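Long-range contacts in apaG protein (Shewanella oneidensis, PDB 1TZA), which is of unknown function but belongs to the ApaG family and forms a two-sheet, immunoglobulin-like beta sandwich of the E-set clan: residues L4-V10 / E108-I114; K27-S31 / R118-P122; A44-T48 / E71-I75; T48-I52 / G98-M102. The contacts are given in a common frame with arbitrary orientation. Residue numbers count along the deposited sequence, not the author numbering.

How the contacts relate
Two kinds of contact build this beta sandwich. Contacts 3 and 4 are hydrogen-bonded pairings within the larger sheet; they share Thr48 on strand 44-55, with centres about 11 Å apart. Contacts 1 and 2 join that sheet to the three-stranded one by packing, without hydrogen bonds, both using strand 109-120, with centres about 27 Å apart on opposite sides of the chain's centre. Contact 1 lies close to contact 4 (centres about 10 Å apart): Phe110 and Ile114 pair with Met102 and Gly98, and Met102 (selenomethionine) packs on Ile8. Contact 2 touches neither contact 3 nor contact 4; nearest atoms are about 16 Å and 8 Å apart.

Contact 1 of 4, residues L4-V10 / E108-I114; sequences LDNSIRV and EHFNAII
Leu4-Val10 enters as a turn and leaves as a strand; strand 8-10 runs beside strand 109-114, 25° between their axes, closest approach 6.7 Å, without a hydrogen bond between them. Leu4 (chi1 m, chi2 t) lays CB over the face of the Phe110 ring (Phe110 chi1 p), 3.6 Å from its centroid and 4° off the normal, a CH-pi contact; its CD1 lies 3.6 Å from Phe110 CE1 and also from Glu108 OE1. Asp5 and Asn6, both helical in phi/psi, form a type I turn closed by Ser7 N to Leu4 O (3.0 Å), and Ser7 OG (chi1 p) bonds to the same Leu4 O at 2.6 Å. Asp5, its CA-to-CB bond directed away, hydrogen-bonds through OD1 to Ala3 N. From Ile8 the backbone is extended: Ile8 CD1 reaches Phe110 CE2 (3.4 Å) and Ile8 CG2 meets Ala112 CB (4.0 Å). Val10 (chi1 t) sets CG2 3.5 Å from Ile113 O and CG1 4.3 Å from Ile114 CG2. Register is Ile8-Ala112 and Val10-Ile114, CA atoms 6.0 Å apart. Apolar packing without backbone pairing, between border strands of two facing sheets, is typical of an immunoglobulin-like beta sandwich.

Contact 2 of 4, residues K27-S31 / R118-P122; sequences KYLFS and RLATP
Residues 28-31 and 118-120, the end of strand 109-120, with Thr121 just beyond, come from the two sheets of the sandwich and meet by side chains packing on side chains and backbone, CA atoms 7.1 Å apart at Phe30-Leu119 and 8.3 Å at Tyr28-Thr121. The main interaction is CH-pi: Leu119 CB sits over the face of the Phe30 ring, 3.9 Å from its centroid and 2° off the normal. Phe30 adopts chi1 m with chi2 near -83°, and Leu119 chi1 m, chi2 t. Apolar packing adds Phe30 CB to Leu119 CD2 (4.0 Å), Phe30 CZ to Thr121 CG2 (4.2 Å) and Tyr28 CD2 (chi1 m) to Thr121 CG2 (4.1 Å). The Phe30 ring abuts backbone: CE1 is 3.3 Å from Ala120 N, and Thr121 N lies at the ring edge, 3.9 Å from CZ. Nearby, Phe30 meets the Tyr16 ring, Leu119 packs on Leu89, and Tyr28 OH bonds to Glu26. No hydrogen bond crosses between the segments, so the sheets are held together here by van der Waals and CH-pi contacts.

Contact 3 of 4, residues A44-T48 / E71-I75; sequences AKLET and ETPTI
A proline interrupts the hydrogen bonding where this antiparallel pairing ends: Leu46 N donates to Pro73 O (3.0 Å), but Pro73 has no NH to return the bond, and Leu46 O takes a CA-H...O contact from Thr72 CA at 3.1 Å. Residues 44-47 run against 72-75, their directions 168° apart. Ala44 and Ile75 form the hydrogen-bonded pair (CA-CA 5.2 Å), with Ala44 N to Ile75 O at 2.9 Å and Ile75 N to Ala44 O at 2.7 Å; Lys45 and Thr74 form the non-hydrogen-bonded pair (CA-CA 4.1 Å). Ala44 and Ile75 point to the inner face, where Ile75 packs on Ile36 of the other sheet. On the opposite face Lys45, extended (all chi t), passes Thr74 OG1 (from CG, 3.7 Å) and places CE 3.5 Å from Thr72 OG1. Leu46 CB touches Pro73 CD (4.0 Å). Beyond, Glu47 and Thr48 both face Gly101, a classic beta bulge. Three backbone hydrogen bonds, two at Ala44-Ile75 and one to Pro73, thus attach 73-75 to strand 44-55, with apolar side chains inward.

Contact 4 of 4, residues T48-I52 / G98-M102; sequences TRHWI and GTYGM
Strands 98-102 and 48-52 run antiparallel at 169°, axes 4.3 Å apart at closest. Gly98, with phi/psi 160/-152, pairs with Trp51 in a non-hydrogen-bonded position (CA-CA 4.6 Å); its CA makes a CA-H...O contact with His50 O (3.1 Å), where a CB would clash, and those backbone angles themselves call for glycine. Thr99 and His50 form a hydrogen-bonded pair (CA-CA 5.4 Å): Thr99 N to His50 O is 3.0 Å and His50 N to Thr99 O 2.9 Å. Tyr100 and Arg49 follow as a non-hydrogen-bonded pair (CA-CA 4.3 Å). Tyr100 (chi1 m) presents its ring edge to Arg49 CB, 3.7 Å from CD1, and brings CZ 4.2 Å from Trp51 CZ2, the rings obliquely inclined at 77°. Gly101 and Thr48 close the register (CA-CA 4.6 Å), Gly101 N to Thr48 O at 2.7 Å and Thr48 N to Gly101 O at 3.2 Å; a CB on Gly101 would hit Thr48 OG1. Met102, a selenomethionine, has its CA-to-CB bond directed away from strand 48-52 and packs on Phe110 and Ala112. Arg49 leads away to a salt bridge with Glu18 of the second subunit, and Tyr100 OH bonds to Tyr83. The pair is central in the five-stranded sheet: strand 109-120 flanks 98-102, strand 60-66 flanks 48-52, and Trp51 and Tyr100 pack against strand 28-38 of the facing sheet.

Contact 1 of 4, residues L4-V10 / E108-I114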
loop_
_atom_site.group_PDB
_atom_site.type_symbol
_atom_site.label_atom_id
_atom_site.label_comp_id
_atom_site.label_asym_id
_atom_site.label_seq_id
_atom_site.Cartn_x
_atom_site.Cartn_y
_atom_site.Cartn_z
ATOM N N LEU A 4 8.621 -1.692 -31.639
ATOM C CA LEU A 4 8.402 -0.682 -30.606
ATOM C C LEU A 4 8.914 -1.133 -29.238
ATOM O O LEU A 4 8.681 -0.466 -28.228
ATOM C CB LEU A 4 6.909 -0.365 -30.495
ATOM C CG LEU A 4 6.222 0.295 -31.691
ATOM C CD1 LEU A 4 4.727 0.273 -31.467
ATOM C CD2 LEU A 4 6.722 1.724 -31.868
ATOM N N ASP A 5 9.614 -2.262 -29.208
ATOM C CA ASP A 5 10.138 -2.802 -27.962
ATOM C C ASP A 5 11.034 -1.828 -27.201
ATOM O O ASP A 5 11.148 -1.909 -25.978
ATOM C CB ASP A 5 10.892 -4.099 -28.245
ATOM C CG ASP A 5 10.026 -5.125 -28.950
ATOM O OD1 ASP A 5 9.668 -4.896 -30.125
ATOM O OD2 ASP A 5 9.691 -6.152 -28.325
ATOM N N ASN A 6 11.660 -0.902 -27.918
ATOM C CA ASN A 6 12.535 0.074 -27.278
ATOM C C ASN A 6 11.839 1.392 -26.961
ATOM O O ASN A 6 12.357 2.196 -26.191
ATOM C CB ASN A 6 13.756 0.375 -28.159
ATOM C CG ASN A 6 14.726 -0.785 -28.236
ATOM O OD1 ASN A 6 15.105 -1.359 -27.212
ATOM N ND2 ASN A 6 15.149 -1.127 -29.454
ATOM N N SER A 7 10.669 1.614 -27.553
ATOM C CA SER A 7 9.937 2.862 -27.349
ATOM C C SER A 7 9.556 3.158 -25.902
ATOM O O SER A 7 9.313 4.312 -25.554
ATOM C CB SER A 7 8.673 2.883 -28.212
ATOM O OG SER A 7 7.752 1.893 -27.797
ATOM N N ILE A 8 9.515 2.133 -25.058
ATOM C CA ILE A 8 9.135 2.348 -23.668
ATOM C C ILE A 8 10.180 1.908 -22.642
ATOM O O ILE A 8 10.708 0.800 -22.716
ATOM C CB ILE A 8 7.812 1.634 -23.365
ATOM C CG1 ILE A 8 6.759 2.063 -24.382
ATOM C CG2 ILE A 8 7.339 1.981 -21.968
ATOM C CD1 ILE A 8 5.457 1.316 -24.255
ATOM N N ARG A 9 10.467 2.790 -21.685
ATOM C CA ARG A 9 11.432 2.506 -20.626
ATOM C C ARG A 9 10.717 2.514 -19.278
ATOM O O ARG A 9 9.916 3.401 -19.001
ATOM C CB ARG A 9 12.552 3.554 -20.623
ATOM C CG ARG A 9 13.549 3.372 -19.483
ATOM C CD ARG A 9 14.688 4.383 -19.536
ATOM N NE ARG A 9 14.210 5.764 -19.568
ATOM C CZ ARG A 9 14.943 6.815 -19.215
ATOM N NH1 ARG A 9 16.194 6.645 -18.799
ATOM N NH2 ARG A 9 14.431 8.041 -19.278
ATOM N N VAL A 10 11.015 1.529 -18.438
ATOM C CA VAL A 10 10.383 1.436 -17.130
ATOM C C VAL A 10 11.370 1.653 -15.972
ATOM O O VAL A 10 12.393 0.982 -15.876
ATOM C CB VAL A 10 9.676 0.066 -16.967
ATOM C CG1 VAL A 10 8.911 0.027 -15.660
ATOM C CG2 VAL A 10 8.734 -0.177 -18.140
ATOM N N GLU A 108 -0.615 -1.789 -33.113
ATOM C CA GLU A 108 0.336 -2.869 -32.892
ATOM C C GLU A 108 0.575 -3.160 -31.414
ATOM O O GLU A 108 0.710 -2.247 -30.596
ATOM C CB GLU A 108 1.670 -2.564 -33.582
ATOM C CG GLU A 108 2.686 -3.700 -33.463
ATOM C CD GLU A 108 4.002 -3.409 -34.163
ATOM O OE1 GLU A 108 4.566 -2.316 -33.935
ATOM O OE2 GLU A 108 4.479 -4.276 -34.930
ATOM N N HIS A 109 0.632 -4.448 -31.092
ATOM C CA HIS A 109 0.848 -4.918 -29.728
ATOM C C HIS A 109 2.301 -5.304 -29.461
ATOM O O HIS A 109 2.925 -5.999 -30.260
ATOM C CB HIS A 109 -0.037 -6.133 -29.457
ATOM C CG HIS A 109 -1.502 -5.835 -29.488
ATOM N ND1 HIS A 109 -2.192 -5.378 -28.387
ATOM C CD2 HIS A 109 -2.409 -5.928 -30.489
ATOM C CE1 HIS A 109 -3.462 -5.203 -28.706
ATOM N NE2 HIS A 109 -3.620 -5.529 -29.976
ATOM N N PHE A 110 2.833 -4.855 -28.330
ATOM C CA PHE A 110 4.203 -5.185 -27.955
ATOM C C PHE A 110 4.328 -5.170 -26.437
ATOM O O PHE A 110 3.390 -4.789 -25.738
ATOM C CB PHE A 110 5.198 -4.201 -28.575
ATOM C CG PHE A 110 5.009 -2.784 -28.133
ATOM C CD1 PHE A 110 3.911 -2.047 -28.568
ATOM C CD2 PHE A 110 5.940 -2.174 -27.294
ATOM C CE1 PHE A 110 3.741 -0.719 -28.179
ATOM C CE2 PHE A 110 5.782 -0.843 -26.896
ATOM C CZ PHE A 110 4.680 -0.115 -27.341
ATOM N N ASN A 111 5.484 -5.580 -25.927
ATOM C CA ASN A 111 5.678 -5.619 -24.487
ATOM C C ASN A 111 6.748 -4.677 -23.967
ATOM O O ASN A 111 7.784 -4.485 -24.597
ATOM C CB ASN A 111 6.017 -7.040 -24.040
ATOM C CG ASN A 111 4.931 -8.037 -24.392
ATOM O OD1 ASN A 111 3.771 -7.883 -24.001
ATOM N ND2 ASN A 111 5.305 -9.070 -25.138
ATOM N N ALA A 112 6.465 -4.081 -22.814
ATOM C CA ALA A 112 7.398 -3.189 -22.141
ATOM C C ALA A 112 7.939 -4.041 -20.997
ATOM O O ALA A 112 7.182 -4.460 -20.120
ATOM C CB ALA A 112 6.672 -1.962 -21.593
ATOM N N ILE A 113 9.236 -4.321 -21.021
ATOM C CA ILE A 113 9.849 -5.144 -19.992
ATOM C C ILE A 113 10.047 -4.385 -18.694
ATOM O O ILE A 113 10.390 -3.206 -18.692
ATOM C CB ILE A 113 11.221 -5.684 -20.447
ATOM C CG1 ILE A 113 11.068 -6.418 -21.775
ATOM C CG2 ILE A 113 11.791 -6.636 -19.393
ATOM C CD1 ILE A 113 12.385 -6.786 -22.422
ATOM N N ILE A 114 9.813 -5.084 -17.590
ATOM C CA ILE A 114 9.990 -4.521 -16.265
ATOM C C ILE A 114 11.128 -5.316 -15.626
ATOM O O ILE A 114 10.924 -6.431 -15.154
ATOM C CB ILE A 114 8.710 -4.670 -15.414
ATOM C CG1 ILE A 114 7.515 -4.061 -16.155
ATOM C CG2 ILE A 114 8.902 -3.967 -14.081
ATOM C CD1 ILE A 114 6.164 -4.553 -15.661
#

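Contact 2 of 4, residues K27-S31 / R118-P122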
loop_
_atom_site.group_PDB
_atom_site.type_symbol
_atom_site.label_atom_id
_atom_site.label_comp_id
_atom_site.label_asym_id
_atom_site.label_seq_id
_atom_site.Cartn_x
_atom_site.Cartn_y
_atom_site.Cartn_z
ATOM N N LYS A 27 4.201 -11.084 7.446
ATOM C CA LYS A 27 3.689 -10.339 6.301
ATOM C C LYS A 27 4.356 -8.971 6.288
ATOM O O LYS A 27 4.451 -8.306 7.319
ATOM C CB LYS A 27 2.168 -10.153 6.394
ATOM C CG LYS A 27 1.347 -11.428 6.313
ATOM C CD LYS A 27 -0.120 -11.130 6.642
ATOM C CE LYS A 27 -0.931 -12.404 6.873
ATOM N NZ LYS A 27 -1.090 -13.228 5.639
ATOM N N TYR A 28 4.816 -8.551 5.116
ATOM C CA TYR A 28 5.472 -7.263 4.987
ATOM C C TYR A 28 4.876 -6.496 3.814
ATOM O O TYR A 28 4.936 -6.954 2.672
ATOM C CB TYR A 28 6.976 -7.466 4.794
ATOM C CG TYR A 28 7.595 -8.311 5.877
ATOM C CD1 TYR A 28 7.613 -9.703 5.782
ATOM C CD2 TYR A 28 8.133 -7.724 7.017
ATOM C CE1 TYR A 28 8.153 -10.493 6.804
ATOM C CE2 TYR A 28 8.673 -8.500 8.043
ATOM C CZ TYR A 28 8.680 -9.880 7.928
ATOM O OH TYR A 28 9.198 -10.643 8.946
ATOM N N LEU A 29 4.290 -5.333 4.109
ATOM C CA LEU A 29 3.661 -4.496 3.089
ATOM C C LEU A 29 4.643 -3.528 2.428
ATOM O O LEU A 29 5.271 -2.702 3.090
ATOM C CB LEU A 29 2.486 -3.702 3.683
ATOM C CG LEU A 29 1.855 -2.660 2.737
ATOM C CD1 LEU A 29 1.191 -3.371 1.548
ATOM C CD2 LEU A 29 0.824 -1.819 3.481
ATOM N N PHE A 30 4.753 -3.638 1.110
ATOM C CA PHE A 30 5.637 -2.788 0.323
ATOM C C PHE A 30 4.834 -1.983 -0.685
ATOM O O PHE A 30 3.767 -2.397 -1.120
ATOM C CB PHE A 30 6.636 -3.638 -0.471
ATOM C CG PHE A 30 7.744 -4.224 0.359
ATOM C CD1 PHE A 30 8.877 -3.462 0.668
ATOM C CD2 PHE A 30 7.679 -5.549 0.800
ATOM C CE1 PHE A 30 9.933 -4.016 1.404
ATOM C CE2 PHE A 30 8.726 -6.111 1.536
ATOM C CZ PHE A 30 9.857 -5.342 1.836
ATOM N N SER A 31 5.355 -0.826 -1.054
ATOM C CA SER A 31 4.720 -0.023 -2.075
ATOM C C SER A 31 5.775 0.093 -3.162
ATOM O O SER A 31 6.980 0.030 -2.877
ATOM C CB SER A 31 4.378 1.382 -1.569
ATOM O OG SER A 31 5.545 2.168 -1.366
ATOM N N ARG A 118 14.247 -5.165 -6.341
ATOM C CA ARG A 118 14.098 -5.714 -5.006
ATOM C C ARG A 118 13.068 -5.050 -4.123
ATOM O O ARG A 118 12.616 -3.934 -4.381
ATOM C CB ARG A 118 15.444 -5.654 -4.286
ATOM C CG ARG A 118 16.156 -4.316 -4.484
ATOM C CD ARG A 118 16.124 -3.409 -3.261
ATOM N NE ARG A 118 17.066 -3.846 -2.237
ATOM C CZ ARG A 118 17.685 -3.026 -1.395
ATOM N NH1 ARG A 118 17.464 -1.720 -1.456
ATOM N NH2 ARG A 118 18.530 -3.510 -0.492
ATOM N N LEU A 119 12.706 -5.777 -3.075
ATOM C CA LEU A 119 11.787 -5.310 -2.057
ATOM C C LEU A 119 12.554 -5.709 -0.804
ATOM O O LEU A 119 12.878 -6.874 -0.625
ATOM C CB LEU A 119 10.449 -6.053 -2.142
ATOM C CG LEU A 119 9.584 -5.763 -3.378
ATOM C CD1 LEU A 119 8.308 -6.600 -3.350
ATOM C CD2 LEU A 119 9.243 -4.290 -3.413
ATOM N N ALA A 120 12.889 -4.749 0.044
ATOM C CA ALA A 120 13.627 -5.094 1.244
ATOM C C ALA A 120 13.366 -4.126 2.379
ATOM O O ALA A 120 13.268 -2.912 2.169
ATOM C CB ALA A 120 15.137 -5.163 0.936
ATOM N N THR A 121 13.236 -4.670 3.586
ATOM C CA THR A 121 13.013 -3.838 4.751
ATOM C C THR A 121 14.340 -3.144 4.967
ATOM O O THR A 121 15.388 -3.759 4.833
ATOM C CB THR A 121 12.640 -4.674 5.986
ATOM O OG1 THR A 121 13.561 -5.766 6.131
ATOM C CG2 THR A 121 11.217 -5.209 5.845
ATOM N N PRO A 122 14.319 -1.851 5.301
ATOM C CA PRO A 122 15.586 -1.141 5.510
ATOM C C PRO A 122 16.586 -1.820 6.451
ATOM O O PRO A 122 16.205 -2.434 7.457
ATOM C CB PRO A 122 15.135 0.227 6.022
ATOM C CG PRO A 122 13.810 -0.084 6.709
ATOM C CD PRO A 122 13.171 -1.030 5.726
#

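Contact 3 of 4, residues A44-T48 / E71-I75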
loop_
_atom_site.group_PDB
_atom_site.type_symbol
_atom_site.label_atom_id
_atom_site.label_comp_id
_atom_site.label_asym_id
_atom_site.label_seq_id
_atom_site.Cartn_x
_atom_site.Cartn_y
_atom_site.Cartn_z
ATOM N N ALA A 44 1.217 5.366 -26.775
ATOM C CA ALA A 44 1.214 3.955 -26.391
ATOM C C ALA A 44 0.268 3.748 -25.210
ATOM O O ALA A 44 0.325 4.477 -24.213
ATOM C CB ALA A 44 2.623 3.503 -26.026
ATOM N N LYS A 45 -0.597 2.748 -25.331
ATOM C CA LYS A 45 -1.570 2.444 -24.301
ATOM C C LYS A 45 -1.232 1.165 -23.548
ATOM O O LYS A 45 -1.032 0.105 -24.151
ATOM C CB LYS A 45 -2.948 2.323 -24.939
ATOM C CG LYS A 45 -4.093 2.086 -23.980
ATOM C CD LYS A 45 -5.384 1.994 -24.773
ATOM C CE LYS A 45 -6.565 1.731 -23.885
ATOM N NZ LYS A 45 -7.797 1.552 -24.697
ATOM N N LEU A 46 -1.173 1.276 -22.224
ATOM C CA LEU A 46 -0.870 0.132 -21.365
ATOM C C LEU A 46 -2.155 -0.660 -21.133
ATOM O O LEU A 46 -3.045 -0.207 -20.420
ATOM C CB LEU A 46 -0.298 0.629 -20.031
ATOM C CG LEU A 46 0.329 -0.402 -19.089
ATOM C CD1 LEU A 46 1.198 0.308 -18.050
ATOM C CD2 LEU A 46 -0.766 -1.227 -18.434
ATOM N N GLU A 47 -2.255 -1.841 -21.731
ATOM C CA GLU A 47 -3.463 -2.644 -21.577
ATOM C C GLU A 47 -3.409 -3.708 -20.485
ATOM O O GLU A 47 -4.376 -3.878 -19.740
ATOM C CB GLU A 47 -3.830 -3.295 -22.913
ATOM C CG GLU A 47 -4.342 -2.298 -23.938
ATOM C CD GLU A 47 -4.872 -2.956 -25.195
ATOM O OE1 GLU A 47 -5.609 -2.286 -25.949
ATOM O OE2 GLU A 47 -4.551 -4.138 -25.436
ATOM N N THR A 48 -2.289 -4.418 -20.382
ATOM C CA THR A 48 -2.158 -5.467 -19.370
ATOM C C THR A 48 -0.842 -5.452 -18.606
ATOM O O THR A 48 0.126 -4.799 -18.995
ATOM C CB THR A 48 -2.260 -6.870 -19.988
ATOM O OG1 THR A 48 -1.165 -7.051 -20.893
ATOM C CG2 THR A 48 -3.578 -7.055 -20.723
ATOM N N GLU A 71 -6.762 1.404 -14.358
ATOM C CA GLU A 71 -6.829 2.047 -15.660
ATOM C C GLU A 71 -5.826 1.512 -16.657
ATOM O O GLU A 71 -4.808 0.919 -16.291
ATOM C CB GLU A 71 -6.651 3.565 -15.540
ATOM C CG GLU A 71 -5.398 4.015 -14.818
ATOM C CD GLU A 71 -4.937 5.399 -15.252
ATOM O OE1 GLU A 71 -4.434 6.169 -14.403
ATOM O OE2 GLU A 71 -5.065 5.716 -16.450
ATOM N N THR A 72 -6.164 1.722 -17.925
ATOM C CA THR A 72 -5.360 1.348 -19.076
ATOM C C THR A 72 -5.016 2.728 -19.640
ATOM O O THR A 72 -5.692 3.233 -20.541
ATOM C CB THR A 72 -6.210 0.540 -20.106
ATOM O OG1 THR A 72 -7.340 1.316 -20.521
ATOM C CG2 THR A 72 -6.716 -0.755 -19.486
ATOM N N PRO A 73 -3.962 3.364 -19.104
ATOM C CA PRO A 73 -3.531 4.698 -19.532
ATOM C C PRO A 73 -2.870 4.816 -20.901
ATOM O O PRO A 73 -2.143 3.923 -21.345
ATOM C CB PRO A 73 -2.592 5.115 -18.408
ATOM C CG PRO A 73 -1.879 3.817 -18.116
ATOM C CD PRO A 73 -3.017 2.803 -18.120
ATOM N N THR A 74 -3.145 5.924 -21.578
ATOM C CA THR A 74 -2.537 6.171 -22.877
ATOM C C THR A 74 -1.416 7.164 -22.600
ATOM O O THR A 74 -1.636 8.241 -22.048
ATOM C CB THR A 74 -3.556 6.746 -23.885
ATOM O OG1 THR A 74 -4.545 5.746 -24.177
ATOM C CG2 THR A 74 -2.863 7.154 -25.189
ATOM N N ILE A 75 -0.200 6.764 -22.944
ATOM C CA ILE A 75 0.973 7.597 -22.718
ATOM C C ILE A 75 1.418 8.180 -24.049
ATOM O O ILE A 75 1.906 7.455 -24.923
ATOM C CB ILE A 75 2.129 6.764 -22.133
ATOM C CG1 ILE A 75 1.603 5.878 -21.002
ATOM C CG2 ILE A 75 3.215 7.674 -21.618
ATOM C CD1 ILE A 75 2.584 4.823 -20.549
#

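Contact 4 of 4, residues T48-I52 / G98-M102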
loop_
_atom_site.group_PDB
_atom_site.type_symbol
_atom_site.label_atom_id
_atom_site.label_comp_id
_atom_site.label_asym_id
_atom_site.label_seq_id
_atom_site.Cartn_x
_atom_site.Cartn_y
_atom_site.Cartn_z
ATOM N N THR A 48 -2.289 -4.418 -20.382
ATOM C CA THR A 48 -2.158 -5.467 -19.370
ATOM C C THR A 48 -0.842 -5.452 -18.606
ATOM O O THR A 48 0.126 -4.799 -18.995
ATOM C CB THR A 48 -2.260 -6.870 -19.988
ATOM O OG1 THR A 48 -1.165 -7.051 -20.893
ATOM C CG2 THR A 48 -3.578 -7.055 -20.723
ATOM N N ARG A 49 -0.815 -6.196 -17.512
ATOM C CA ARG A 49 0.392 -6.320 -16.718
ATOM C C ARG A 49 0.515 -7.782 -16.348
ATOM O O ARG A 49 -0.479 -8.507 -16.287
ATOM C CB ARG A 49 0.326 -5.463 -15.452
ATOM C CG ARG A 49 -0.787 -5.816 -14.483
ATOM C CD ARG A 49 -0.623 -5.049 -13.168
ATOM N NE ARG A 49 -1.906 -4.674 -12.579
ATOM C CZ ARG A 49 -2.772 -5.523 -12.034
ATOM N NH1 ARG A 49 -2.502 -6.819 -11.988
ATOM N NH2 ARG A 49 -3.914 -5.072 -11.546
ATOM N N HIS A 50 1.743 -8.217 -16.131
ATOM C CA HIS A 50 2.008 -9.592 -15.752
ATOM C C HIS A 50 3.218 -9.551 -14.839
ATOM O O HIS A 50 4.333 -9.278 -15.279
ATOM C CB HIS A 50 2.293 -10.456 -16.982
ATOM C CG HIS A 50 2.660 -11.869 -16.648
ATOM N ND1 HIS A 50 1.864 -12.680 -15.867
ATOM C CD2 HIS A 50 3.751 -12.604 -16.960
ATOM C CE1 HIS A 50 2.452 -13.852 -15.710
ATOM N NE2 HIS A 50 3.600 -13.832 -16.362
ATOM N N TRP A 51 2.978 -9.804 -13.558
ATOM C CA TRP A 51 4.021 -9.779 -12.550
ATOM C C TRP A 51 4.455 -11.166 -12.104
ATOM O O TRP A 51 3.704 -12.134 -12.203
ATOM C CB TRP A 51 3.542 -9.017 -11.305
ATOM C CG TRP A 51 3.375 -7.529 -11.458
ATOM C CD1 TRP A 51 2.208 -6.816 -11.363
ATOM C CD2 TRP A 51 4.421 -6.566 -11.625
ATOM N NE1 TRP A 51 2.466 -5.470 -11.451
ATOM C CE2 TRP A 51 3.815 -5.287 -11.613
ATOM C CE3 TRP A 51 5.810 -6.658 -11.782
ATOM C CZ2 TRP A 51 4.557 -4.107 -11.748
ATOM C CZ3 TRP A 51 6.549 -5.481 -11.916
ATOM C CH2 TRP A 51 5.919 -4.224 -11.899
ATOM N N ILE A 52 5.688 -11.242 -11.622
ATOM C CA ILE A 52 6.253 -12.464 -11.074
ATOM C C ILE A 52 6.882 -11.946 -9.792
ATOM O O ILE A 52 7.813 -11.147 -9.814
ATOM C CB ILE A 52 7.330 -13.097 -11.988
ATOM C CG1 ILE A 52 6.663 -13.766 -13.193
ATOM C CG2 ILE A 52 8.144 -14.131 -11.211
ATOM C CD1 ILE A 52 6.194 -12.798 -14.247
ATOM N N GLY A 98 8.541 -8.535 -14.652
ATOM C CA GLY A 98 7.432 -8.912 -15.512
ATOM C C GLY A 98 7.333 -8.067 -16.769
ATOM O O GLY A 98 8.340 -7.556 -17.267
ATOM N N THR A 99 6.118 -7.921 -17.289
ATOM C CA THR A 99 5.907 -7.138 -18.495
ATOM C C THR A 99 4.546 -6.464 -18.511
ATOM O O THR A 99 3.634 -6.853 -17.789
ATOM C CB THR A 99 6.007 -8.011 -19.756
ATOM O OG1 THR A 99 4.998 -9.019 -19.709
ATOM C CG2 THR A 99 7.372 -8.681 -19.845
ATOM N N TYR A 100 4.440 -5.437 -19.345
ATOM C CA TYR A 100 3.210 -4.688 -19.533
ATOM C C TYR A 100 2.808 -4.940 -20.974
ATOM O O TYR A 100 3.644 -4.844 -21.876
ATOM C CB TYR A 100 3.449 -3.186 -19.344
ATOM C CG TYR A 100 3.668 -2.750 -17.922
ATOM C CD1 TYR A 100 2.799 -3.151 -16.909
ATOM C CD2 TYR A 100 4.712 -1.891 -17.591
ATOM C CE1 TYR A 100 2.960 -2.701 -15.597
ATOM C CE2 TYR A 100 4.887 -1.431 -16.284
ATOM C CZ TYR A 100 4.001 -1.840 -15.288
ATOM O OH TYR A 100 4.144 -1.371 -13.995
ATOM N N GLY A 101 1.545 -5.279 -21.203
ATOM C CA GLY A 101 1.098 -5.508 -22.565
ATOM C C GLY A 101 0.707 -4.173 -23.169
ATOM O O GLY A 101 -0.348 -3.636 -22.842
HETATM N N MSE A 102 1.553 -3.625 -24.037
HETATM C CA MSE A 102 1.273 -2.331 -24.665
HETATM C C MSE A 102 0.645 -2.456 -26.050
HETATM O O MSE A 102 0.801 -3.469 -26.727
HETATM C CB MSE A 102 2.565 -1.514 -24.826
HETATM C CG MSE A 102 3.473 -1.436 -23.603
HETATM SE SE MSE A 102 2.731 -0.424 -22.134
HETATM C CE MSE A 102 2.271 1.222 -23.070
#